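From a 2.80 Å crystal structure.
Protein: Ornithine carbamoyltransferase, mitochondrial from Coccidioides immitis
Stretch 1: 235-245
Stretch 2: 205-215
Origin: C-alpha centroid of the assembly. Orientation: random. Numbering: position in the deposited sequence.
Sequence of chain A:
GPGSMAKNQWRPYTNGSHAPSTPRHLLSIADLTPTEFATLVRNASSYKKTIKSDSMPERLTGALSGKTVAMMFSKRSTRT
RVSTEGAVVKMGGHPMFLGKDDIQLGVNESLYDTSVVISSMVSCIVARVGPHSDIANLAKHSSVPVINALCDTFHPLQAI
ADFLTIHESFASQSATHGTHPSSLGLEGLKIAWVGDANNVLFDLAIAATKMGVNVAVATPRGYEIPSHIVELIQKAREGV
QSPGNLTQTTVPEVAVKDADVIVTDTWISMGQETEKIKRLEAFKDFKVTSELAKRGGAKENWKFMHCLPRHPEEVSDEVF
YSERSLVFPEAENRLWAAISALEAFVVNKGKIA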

# COMPACT_ATOMS: atom_id res chain seq x y z
N LYS A 235 19.01 -22.25 -29.26
CA LYS A 235 20.23 -22.06 -28.43
C LYS A 235 20.15 -22.77 -27.07
O LYS A 235 21.17 -23.24 -26.54
CB LYS A 235 20.55 -20.57 -28.21
N ALA A 236 18.93 -22.84 -26.53
CA ALA A 236 18.65 -23.59 -25.31
C ALA A 236 18.90 -25.10 -25.45
O ALA A 236 19.09 -25.80 -24.45
CB ALA A 236 17.24 -23.30 -24.82
N ARG A 237 18.91 -25.61 -26.68
CA ARG A 237 19.23 -27.02 -26.92
C ARG A 237 20.64 -27.42 -26.50
O ARG A 237 20.84 -28.51 -25.98
CB ARG A 237 19.00 -27.40 -28.38
CG ARG A 237 17.57 -27.78 -28.65
CD ARG A 237 17.22 -27.66 -30.12
NE ARG A 237 16.10 -28.53 -30.45
CZ ARG A 237 16.23 -29.82 -30.80
NH1 ARG A 237 17.45 -30.36 -30.88
NH2 ARG A 237 15.16 -30.56 -31.07
N GLU A 238 21.60 -26.51 -26.69
CA GLU A 238 23.03 -26.74 -26.43
C GLU A 238 23.38 -27.32 -25.03
O GLU A 238 22.98 -26.76 -23.99
CB GLU A 238 23.79 -25.44 -26.70
CG GLU A 238 25.31 -25.53 -26.70
CD GLU A 238 25.93 -24.70 -27.82
OE1 GLU A 238 25.17 -23.98 -28.52
OE2 GLU A 238 27.17 -24.78 -28.02
N GLY A 239 24.11 -28.43 -25.02
CA GLY A 239 24.54 -29.07 -23.77
C GLY A 239 23.55 -29.96 -23.02
O GLY A 239 23.87 -30.45 -21.94
N VAL A 240 22.36 -30.19 -23.58
CA VAL A 240 21.38 -31.10 -22.96
C VAL A 240 21.35 -32.42 -23.74
O VAL A 240 21.20 -32.41 -24.96
CB VAL A 240 19.95 -30.45 -22.95
CG1 VAL A 240 18.93 -31.38 -22.31
CG2 VAL A 240 19.97 -29.11 -22.22
N GLN A 241 21.49 -33.56 -23.05
CA GLN A 241 21.57 -34.86 -23.77
C GLN A 241 20.27 -35.31 -24.45
O GLN A 241 20.33 -35.99 -25.48
CB GLN A 241 22.17 -35.99 -22.91
N SER A 242 19.11 -34.95 -23.90
CA SER A 242 17.83 -35.23 -24.59
C SER A 242 16.84 -34.05 -24.68
O SER A 242 15.77 -34.10 -24.08
CB SER A 242 17.14 -36.47 -24.00
OG SER A 242 17.86 -37.65 -24.30
N PRO A 243 17.18 -32.99 -25.45
CA PRO A 243 16.35 -31.76 -25.42
C PRO A 243 14.91 -31.93 -25.93
O PRO A 243 14.64 -32.81 -26.72
CB PRO A 243 17.13 -30.79 -26.33
CG PRO A 243 17.93 -31.68 -27.25
CD PRO A 243 18.28 -32.90 -26.44
N GLY A 244 14.01 -31.07 -25.48
CA GLY A 244 12.64 -31.07 -25.99
C GLY A 244 12.48 -30.55 -27.41
O GLY A 244 13.07 -29.51 -27.78
N ASN A 245 11.66 -31.23 -28.21
CA ASN A 245 11.51 -30.90 -29.63
C ASN A 245 10.38 -29.91 -29.94
O ASN A 245 9.35 -29.95 -29.27
CB ASN A 245 11.30 -32.18 -30.42
CG ASN A 245 12.49 -33.11 -30.33
OD1 ASN A 245 13.63 -32.69 -30.55
ND2 ASN A 245 12.24 -34.38 -30.00
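Stretch 2 205-215: AIAATKMGVNV

The closest CA-CA approach in this contact is made by a glycine: Gly244 CA lies 4.0 Å from Thr209 CA, at a point where a side chain would have no room. A CB built on Gly244 would point toward stretch 2 and fall 2.1 Å from Val213 O and 2.9 Å from Ala208 O, both clashes. Without it, Gly244 CA comes to 3.3 Å from Val213 O in a CA-H...O contact, and Gly244 N donates a nearly straight hydrogen bond to Thr209 O at 3.1 Å.

Stretch 2 arrives as a helix through Lys210, leaves helical geometry at Met211, turns at Gly212 with positive phi and becomes a strand at Asn214 and Val215. Gly212 N also bonds to Thr209 O, 3.2 Å away, so that one carbonyl serves both the turn and the other stretch. The turn is tight against stretch 1 as well: Gly212 CA sits 3.2 Å from Ser242 O, and a CB on Gly212 would clash with that same oxygen at 2.9 Å.

Beyond the turn, the extended Asn245 is held by Asn214 and Val215, and Pro243 to Asn245 run roughly parallel to Val213 to Val215. Asn245 N donates to Asn214 OD1 at 3.0 Å, the side chain standing in for a backbone acceptor, and Val215 N donates to Asn245 O at 3.0 Å.

The helical part meets the other end of stretch 1 through apolar contact. Ala236 CB points toward stretch 2 and packs on Ile206 CG2 at 4.2 Å, while Thr209 CG2 reaches Arg237 CG at 3.9 Å and, back near the glycine, Pro243 CB at 4.3 Å. Between these ends, a type II turn from Arg237 to Val240 redirects stretch 1, and Val240 CG1 lies 4.0 Å from Lys210 O. The rule is legible: glycines where a CB would strike a carbonyl, methyl contacts where the helix meets Ala236 and Arg237, and directional bonds along the extended segment.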

# COMPACT_ATOMS: atom_id res chain seq x y z
N ALA A 205 8.09 -22.66 -23.63
CA ALA A 205 8.87 -23.37 -24.66
C ALA A 205 10.36 -23.53 -24.30
O ALA A 205 10.89 -24.63 -24.42
CB ALA A 205 8.73 -22.68 -26.03
N ILE A 206 11.00 -22.44 -23.88
CA ILE A 206 12.43 -22.45 -23.50
C ILE A 206 12.69 -23.39 -22.30
O ILE A 206 13.70 -24.10 -22.25
CB ILE A 206 12.98 -20.99 -23.22
CG1 ILE A 206 12.93 -20.12 -24.48
CG2 ILE A 206 14.40 -21.01 -22.64
CD1 ILE A 206 13.25 -18.65 -24.25
N ALA A 207 11.77 -23.38 -21.34
CA ALA A 207 11.83 -24.26 -20.17
C ALA A 207 11.67 -25.73 -20.58
O ALA A 207 12.55 -26.55 -20.31
CB ALA A 207 10.79 -23.86 -19.15
N ALA A 208 10.56 -26.04 -21.25
CA ALA A 208 10.32 -27.40 -21.75
C ALA A 208 11.52 -28.02 -22.51
O ALA A 208 11.82 -29.21 -22.35
CB ALA A 208 9.07 -27.42 -22.60
N THR A 209 12.18 -27.21 -23.34
CA THR A 209 13.36 -27.65 -24.07
C THR A 209 14.46 -28.10 -23.11
O THR A 209 15.00 -29.19 -23.26
CB THR A 209 13.90 -26.56 -25.00
OG1 THR A 209 12.93 -26.27 -26.01
CG2 THR A 209 15.14 -27.01 -25.68
N LYS A 210 14.78 -27.27 -22.12
CA LYS A 210 15.78 -27.62 -21.10
C LYS A 210 15.43 -28.89 -20.30
O LYS A 210 16.32 -29.61 -19.83
CB LYS A 210 16.01 -26.45 -20.14
CG LYS A 210 16.56 -25.17 -20.78
CD LYS A 210 16.70 -24.06 -19.74
CE LYS A 210 17.08 -22.72 -20.39
NZ LYS A 210 18.54 -22.60 -20.69
N MET A 211 14.13 -29.17 -20.16
CA MET A 211 13.64 -30.28 -19.36
C MET A 211 13.35 -31.55 -20.16
O MET A 211 12.83 -32.53 -19.61
CB MET A 211 12.40 -29.87 -18.58
CG MET A 211 12.62 -28.72 -17.58
SD MET A 211 13.63 -29.14 -16.14
CE MET A 211 15.26 -28.65 -16.72
N GLY A 212 13.69 -31.55 -21.45
CA GLY A 212 13.45 -32.71 -22.31
C GLY A 212 11.99 -32.98 -22.57
O GLY A 212 11.60 -34.11 -22.84
N VAL A 213 11.17 -31.92 -22.52
CA VAL A 213 9.72 -32.03 -22.80
C VAL A 213 9.35 -31.52 -24.21
O VAL A 213 9.74 -30.42 -24.59
CB VAL A 213 8.90 -31.25 -21.74
CG1 VAL A 213 7.41 -31.52 -21.90
CG2 VAL A 213 9.37 -31.61 -20.35
N ASN A 214 8.59 -32.33 -24.96
CA ASN A 214 8.15 -31.96 -26.33
C ASN A 214 6.98 -30.97 -26.38
O ASN A 214 6.00 -31.13 -25.66
CB ASN A 214 7.82 -33.21 -27.15
CG ASN A 214 9.02 -34.16 -27.30
OD1 ASN A 214 10.16 -33.72 -27.55
ND2 ASN A 214 8.77 -35.47 -27.15
N VAL A 215 7.09 -29.95 -27.23
CA VAL A 215 6.07 -28.90 -27.33
C VAL A 215 5.60 -28.81 -28.76
O VAL A 215 6.44 -28.83 -29.68
CB VAL A 215 6.62 -27.51 -26.94
CG1 VAL A 215 5.54 -26.43 -27.13
CG2 VAL A 215 7.12 -27.50 -25.52